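Local coordinates for peptidoglycan-N-acetylmuramic acid deacetylase PdaC (Bacillus subtilis subsp. subtilis str. 168, PDB 6H8N), which removes acetyl groups from N-acetylmuramic acid units of peptidoglycan, a modification that confers resistance to lysozyme, and also deacylates short chitin oligomers, at residues L14-G19 with D167-I172; N26-S31 with A39-L44. The protein carries 1 engineered substitution. One frame throughout, in Å; residues are numbered along the deposited sequence.

Contact 1 of 2, residues L14-G19 with D167-I172; sequences LTFSDG and DAADEI. Engineered in segment 14-19: Ser17 (natural residue Asp). With ZN (zinc ion), chain C.
Leu14, on the strand that runs into the metal site, and Ala169, on helix 163-178, bring the two backbones closest, their CA atoms 8.9 Å apart, so the layer between them is bridged by side chains alone. Two apolar touches cross it. The edge of the Phe16 ring meets the methyl of Ala169: CE1 lies 3.9 Å and CZ 4.2 Å from Ala169 CB, which sits near the ring plane. With CG anti to the carbonyl carbon (chi1 -62°), the Phe16 ring reaches out to the helix although its CB does not point that way. One helical turn on, Leu14 CD2 rests 4.2 Å from Ile172 CG2, methyl against methyl. Ile28 of helix 22-35 packs on both Phe16 and Ala169.

The strand alternates: Leu14 and Phe16 serve the helix, while Thr15 and the engineered Ser17, which replaces the natural Asp that is by similarity the proton acceptor, both hydrogen-bond Arg106 through their hydroxyls. Next in the chain, Asp18 gives OD1 to the zinc ion at 2.0 Å; OD2 stays back at 3.2 Å, so the carboxylate binds through one oxygen. His68 and His72 add their NE2 atoms to the same metal. The strand thus leads to the zinc site of the NodB homology domain, while Leu14 and Phe16 are its apolar contacts with the helix.

Strand 11-17 is flanked in the parallel sheet by strands 40-43 and 155-159, with backbone hydrogen bonds to both. Helix 163-178 in turn lies beside helix 139-149, where Ile172 packs on Val146 and Ala168 on Ile142 and Val143.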
loop_
_atom_site.group_PDB
_atom_site.type_symbol
_atom_site.label_atom_id
_atom_site.label_comp_id
_atom_site.label_asym_id
_atom_site.label_seq_id
_atom_site.Cartn_x
_atom_site.Cartn_y
_atom_site.Cartn_z
ATOM N N LEU A 14 -1.027 -5.850 -3.206
ATOM C CA LEU A 14 0.169 -5.137 -3.624
ATOM C C LEU A 14 0.123 -3.736 -3.055
ATOM O O LEU A 14 -0.878 -3.028 -3.205
ATOM C CB LEU A 14 0.247 -5.059 -5.145
ATOM C CG LEU A 14 0.300 -6.360 -5.886
ATOM C CD1 LEU A 14 0.380 -6.107 -7.371
ATOM C CD2 LEU A 14 1.490 -7.144 -5.431
ATOM N N THR A 15 1.199 -3.325 -2.411
ATOM C CA THR A 15 1.246 -2.016 -1.788
ATOM C C THR A 15 2.516 -1.296 -2.194
ATOM O O THR A 15 3.569 -1.917 -2.452
ATOM C CB THR A 15 1.140 -2.085 -0.256
ATOM O OG1 THR A 15 2.361 -2.560 0.327
ATOM C CG2 THR A 15 -0.033 -2.956 0.167
ATOM N N PHE A 16 2.402 0.027 -2.289
ATOM C CA PHE A 16 3.448 0.872 -2.841
ATOM C C PHE A 16 3.715 2.036 -1.911
ATOM O O PHE A 16 2.810 2.841 -1.671
ATOM C CB PHE A 16 3.044 1.406 -4.212
ATOM C CG PHE A 16 2.839 0.323 -5.212
ATOM C CD1 PHE A 16 3.928 -0.218 -5.854
ATOM C CD2 PHE A 16 1.585 -0.164 -5.504
ATOM C CE1 PHE A 16 3.785 -1.224 -6.753
ATOM C CE2 PHE A 16 1.416 -1.190 -6.404
ATOM C CZ PHE A 16 2.525 -1.730 -7.038
ATOM N N SER A 17 4.948 2.173 -1.454
ATOM C CA SER A 17 5.340 3.257 -0.564
ATOM C C SER A 17 6.261 4.234 -1.268
ATOM O O SER A 17 7.103 3.837 -2.069
ATOM C CB SER A 17 6.119 2.695 0.620
ATOM O OG SER A 17 5.270 1.952 1.472
ATOM N N ASP A 18 6.122 5.512 -0.915
ATOM C CA ASP A 18 7.096 6.593 -1.130
ATOM C C ASP A 18 6.730 7.547 -2.249
ATOM O O ASP A 18 7.383 8.582 -2.390
ATOM C CB ASP A 18 8.540 6.122 -1.346
ATOM C CG ASP A 18 9.116 5.440 -0.155
ATOM O OD1 ASP A 18 8.541 5.541 0.930
ATOM O OD2 ASP A 18 10.145 4.735 -0.339
ATOM N N GLY A 19 5.696 7.247 -3.009
ATOM C CA GLY A 19 5.226 8.148 -4.051
ATOM C C GLY A 19 4.286 9.197 -3.466
ATOM O O GLY A 19 4.140 9.317 -2.248
ATOM N N ASP A 167 8.932 -1.167 -13.394
ATOM C CA ASP A 167 9.030 -2.246 -14.377
ATOM C C ASP A 167 8.753 -3.601 -13.741
ATOM O O ASP A 167 8.008 -4.418 -14.293
ATOM C CB ASP A 167 10.404 -2.231 -15.055
ATOM C CG ASP A 167 10.587 -1.040 -15.979
ATOM O OD1 ASP A 167 9.589 -0.430 -16.416
ATOM O OD2 ASP A 167 11.758 -0.719 -16.286
ATOM N N ALA A 168 9.336 -3.857 -12.572
ATOM C CA ALA A 168 9.057 -5.095 -11.858
ATOM C C ALA A 168 7.579 -5.212 -11.521
ATOM O O ALA A 168 6.991 -6.292 -11.655
ATOM C CB ALA A 168 9.910 -5.187 -10.594
ATOM N N ALA A 169 6.970 -4.115 -11.063
ATOM C CA ALA A 169 5.562 -4.155 -10.684
ATOM C C ALA A 169 4.681 -4.540 -11.861
ATOM O O ALA A 169 3.702 -5.270 -11.685
ATOM C CB ALA A 169 5.124 -2.804 -10.116
ATOM N N ASP A 170 4.980 -4.046 -13.064
ATOM C CA ASP A 170 4.178 -4.453 -14.220
ATOM C C ASP A 170 4.211 -5.958 -14.411
ATOM O O ASP A 170 3.168 -6.588 -14.631
ATOM C CB ASP A 170 4.661 -3.761 -15.490
ATOM C CG ASP A 170 3.842 -4.171 -16.709
ATOM O OD1 ASP A 170 2.702 -3.698 -16.861
ATOM O OD2 ASP A 170 4.321 -5.011 -17.512
ATOM N N GLU A 171 5.405 -6.553 -14.358
ATOM C CA GLU A 171 5.540 -7.988 -14.546
ATOM C C GLU A 171 4.879 -8.758 -13.408
ATOM O O GLU A 171 4.238 -9.790 -13.643
ATOM C CB GLU A 171 7.022 -8.351 -14.694
ATOM C CG GLU A 171 7.256 -9.826 -14.873
ATOM C CD GLU A 171 8.639 -10.192 -15.330
ATOM O OE1 GLU A 171 9.426 -9.298 -15.669
ATOM O OE2 GLU A 171 8.922 -11.402 -15.323
ATOM N N ILE A 172 5.016 -8.275 -12.169
ATOM C CA ILE A 172 4.370 -8.918 -11.023
ATOM C C ILE A 172 2.858 -8.884 -11.176
ATOM O O ILE A 172 2.169 -9.876 -10.930
ATOM C CB ILE A 172 4.844 -8.257 -9.718
ATOM C CG1 ILE A 172 6.312 -8.621 -9.438
ATOM C CG2 ILE A 172 3.932 -8.611 -8.547
ATOM C CD1 ILE A 172 6.978 -7.654 -8.513
HETATM ZN ZN ZN C . 8.944 4.725 2.656
#

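Contact 2 of 2, residues N26-S31 with A39-L44; sequences NQILDS and ATFFVL
Phe41 reaches from strand 40-43 to Ile28 and Leu29 of helix 22-35, and its ring accounts for the whole apolar join. From CB, directed at the helix, the chain passes through CG, set anti to the carbonyl carbon by a chi1 of -67°, and the far half of the ring then arrives between the two residues. CE1 meets Leu29 CD2 at 3.8 Å. The tip atom CZ has two neighbours, Leu29 CD2 at 3.7 Å and Ile28 CG2 at 4.1 Å. On the other flank CE2 approaches the same Ile28 CG2 at 4.2 Å. The Ile28 methyl stands at the ring edge, near its plane; the Leu29 methyl comes in obliquely.

The strand and helix belong to strand 11-17, helix 22-35 and strand 40-43, the first beta-alpha-beta unit in the chain order of the C-terminal polysaccharide deacetylase domain of PdaC. Here the crossover helix is seated on its own second strand, with the Leu29-Ala39 CA pair, at 8.7 Å, the nearest across the gap.

Ile28 turns CG2 anti to its own nitrogen (chi1 -68° for CG1), the branch that faces Phe41. Outside the two segments, Phe41 meets the ring of Phe16, the two planes about 20° apart, and touches Met58 of helix 52-60. Leu29 packs on that same Met58, and Asp30 on the outer side of its helix forms a salt bridge with Arg57.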
loop_
_atom_site.group_PDB
_atom_site.type_symbol
_atom_site.label_atom_id
_atom_site.label_comp_id
_atom_site.label_asym_id
_atom_site.label_seq_id
_atom_site.Cartn_x
_atom_site.Cartn_y
_atom_site.Cartn_z
ATOM N N ASN A 26 2.597 6.543 -12.380
ATOM C CA ASN A 26 1.631 6.456 -13.480
ATOM C C ASN A 26 1.767 5.152 -14.257
ATOM O O ASN A 26 0.776 4.604 -14.747
ATOM C CB ASN A 26 1.761 7.631 -14.444
ATOM C CG ASN A 26 1.171 8.902 -13.904
ATOM O OD1 ASN A 26 0.182 8.889 -13.159
ATOM N ND2 ASN A 26 1.725 10.019 -14.330
ATOM N N GLN A 27 2.996 4.665 -14.416
ATOM C CA GLN A 27 3.199 3.389 -15.088
ATOM C C GLN A 27 2.545 2.256 -14.305
ATOM O O GLN A 27 1.884 1.388 -14.884
ATOM C CB GLN A 27 4.704 3.161 -15.248
ATOM C CG GLN A 27 5.061 1.956 -16.058
ATOM C CD GLN A 27 6.548 1.664 -16.048
ATOM O OE1 GLN A 27 7.381 2.563 -16.154
ATOM N NE2 GLN A 27 6.878 0.404 -15.933
ATOM N N ILE A 28 2.680 2.276 -12.971
ATOM C CA ILE A 28 2.062 1.257 -12.134
ATOM C C ILE A 28 0.545 1.357 -12.208
ATOM O O ILE A 28 -0.153 0.346 -12.326
ATOM C CB ILE A 28 2.590 1.389 -10.697
ATOM C CG1 ILE A 28 4.083 1.016 -10.654
ATOM C CG2 ILE A 28 1.780 0.535 -9.717
ATOM C CD1 ILE A 28 4.806 1.483 -9.418
ATOM N N LEU A 29 0.011 2.579 -12.152
ATOM C CA LEU A 29 -1.429 2.770 -12.292
ATOM C C LEU A 29 -1.916 2.249 -13.637
ATOM O O LEU A 29 -2.981 1.636 -13.716
ATOM C CB LEU A 29 -1.799 4.242 -12.125
ATOM C CG LEU A 29 -1.637 4.776 -10.702
ATOM C CD1 LEU A 29 -1.723 6.289 -10.691
ATOM C CD2 LEU A 29 -2.690 4.186 -9.770
ATOM N N ASP A 30 -1.131 2.461 -14.700
ATOM C CA ASP A 30 -1.478 1.927 -16.019
ATOM C C ASP A 30 -1.543 0.407 -15.987
ATOM O O ASP A 30 -2.463 -0.191 -16.557
ATOM C CB ASP A 30 -0.449 2.343 -17.071
ATOM C CG ASP A 30 -0.526 3.805 -17.469
ATOM O OD1 ASP A 30 -1.482 4.515 -17.117
ATOM O OD2 ASP A 30 0.408 4.233 -18.189
ATOM N N SER A 31 -0.555 -0.232 -15.361
ATOM C CA SER A 31 -0.519 -1.690 -15.285
ATOM C C SER A 31 -1.726 -2.215 -14.521
ATOM O O SER A 31 -2.359 -3.193 -14.925
ATOM C CB SER A 31 0.761 -2.156 -14.585
ATOM O OG SER A 31 1.943 -1.760 -15.243
ATOM N N ALA A 39 -4.563 -1.535 -5.985
ATOM C CA ALA A 39 -3.472 -1.576 -5.026
ATOM C C ALA A 39 -3.681 -0.478 -3.992
ATOM O O ALA A 39 -4.671 0.264 -4.017
ATOM C CB ALA A 39 -2.125 -1.430 -5.727
ATOM N N THR A 40 -2.735 -0.399 -3.061
ATOM C CA THR A 40 -2.778 0.580 -1.991
ATOM C C THR A 40 -1.472 1.357 -2.022
ATOM O O THR A 40 -0.396 0.747 -2.040
ATOM C CB THR A 40 -2.926 -0.103 -0.623
ATOM O OG1 THR A 40 -4.035 -1.007 -0.678
ATOM C CG2 THR A 40 -3.194 0.924 0.462
ATOM N N PHE A 41 -1.560 2.683 -2.065
ATOM C CA PHE A 41 -0.411 3.573 -2.190
ATOM C C PHE A 41 -0.246 4.316 -0.878
ATOM O O PHE A 41 -1.147 5.061 -0.469
ATOM C CB PHE A 41 -0.628 4.548 -3.347
ATOM C CG PHE A 41 -0.642 3.882 -4.687
ATOM C CD1 PHE A 41 -1.787 3.284 -5.173
ATOM C CD2 PHE A 41 0.525 3.809 -5.451
ATOM C CE1 PHE A 41 -1.774 2.622 -6.412
ATOM C CE2 PHE A 41 0.542 3.146 -6.670
ATOM C CZ PHE A 41 -0.613 2.570 -7.157
ATOM N N PHE A 42 0.897 4.115 -0.226
ATOM C CA PHE A 42 1.239 4.801 1.012
ATOM C C PHE A 42 2.117 5.976 0.625
ATOM O O PHE A 42 3.286 5.812 0.250
ATOM C CB PHE A 42 1.902 3.822 1.973
ATOM C CG PHE A 42 0.935 2.819 2.521
ATOM C CD1 PHE A 42 0.190 3.119 3.638
ATOM C CD2 PHE A 42 0.718 1.597 1.876
ATOM C CE1 PHE A 42 -0.746 2.218 4.137
ATOM C CE2 PHE A 42 -0.213 0.691 2.376
ATOM C CZ PHE A 42 -0.926 1.004 3.518
ATOM N N VAL A 43 1.529 7.155 0.683
ATOM C CA VAL A 43 2.067 8.357 0.047
ATOM C C VAL A 43 2.728 9.260 1.078
ATOM O O VAL A 43 2.312 9.354 2.243
ATOM C CB VAL A 43 0.981 9.132 -0.742
ATOM C CG1 VAL A 43 0.404 8.259 -1.859
ATOM C CG2 VAL A 43 -0.111 9.640 0.166
ATOM N N LEU A 44 3.760 9.961 0.608
ATOM C CA LEU A 44 4.424 11.005 1.372
ATOM C C LEU A 44 3.688 12.321 1.172
ATOM O O LEU A 44 3.431 12.721 0.039
ATOM C CB LEU A 44 5.870 11.155 0.907
ATOM C CG LEU A 44 6.794 10.070 1.434
ATOM C CD1 LEU A 44 8.127 10.130 0.720
ATOM C CD2 LEU A 44 7.030 10.194 2.920
#

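Contacts 1 and 2 are both buried; their centres are about 7 Å apart, and their strands are neighbours in one parallel sheet. Each sets a helix against a strand through apolar side chains, but contact 1 joins parts far apart in the sequence, whereas contact 2 lies within a single beta-alpha-beta unit. Phe16 meets one alanine methyl at its ring edge, Phe41 a methyl of Ile28 at its edge and one of Leu29 obliquely. Phe16 O and Phe42 N, 2.7 Å apart, probably hydrogen-bond the strands, and Asp170 OD1 and Ser31 OG the helices. Only contact 1 includes a zinc ligand, Asp18; the Phe41 side chain is about 11 Å from the metal.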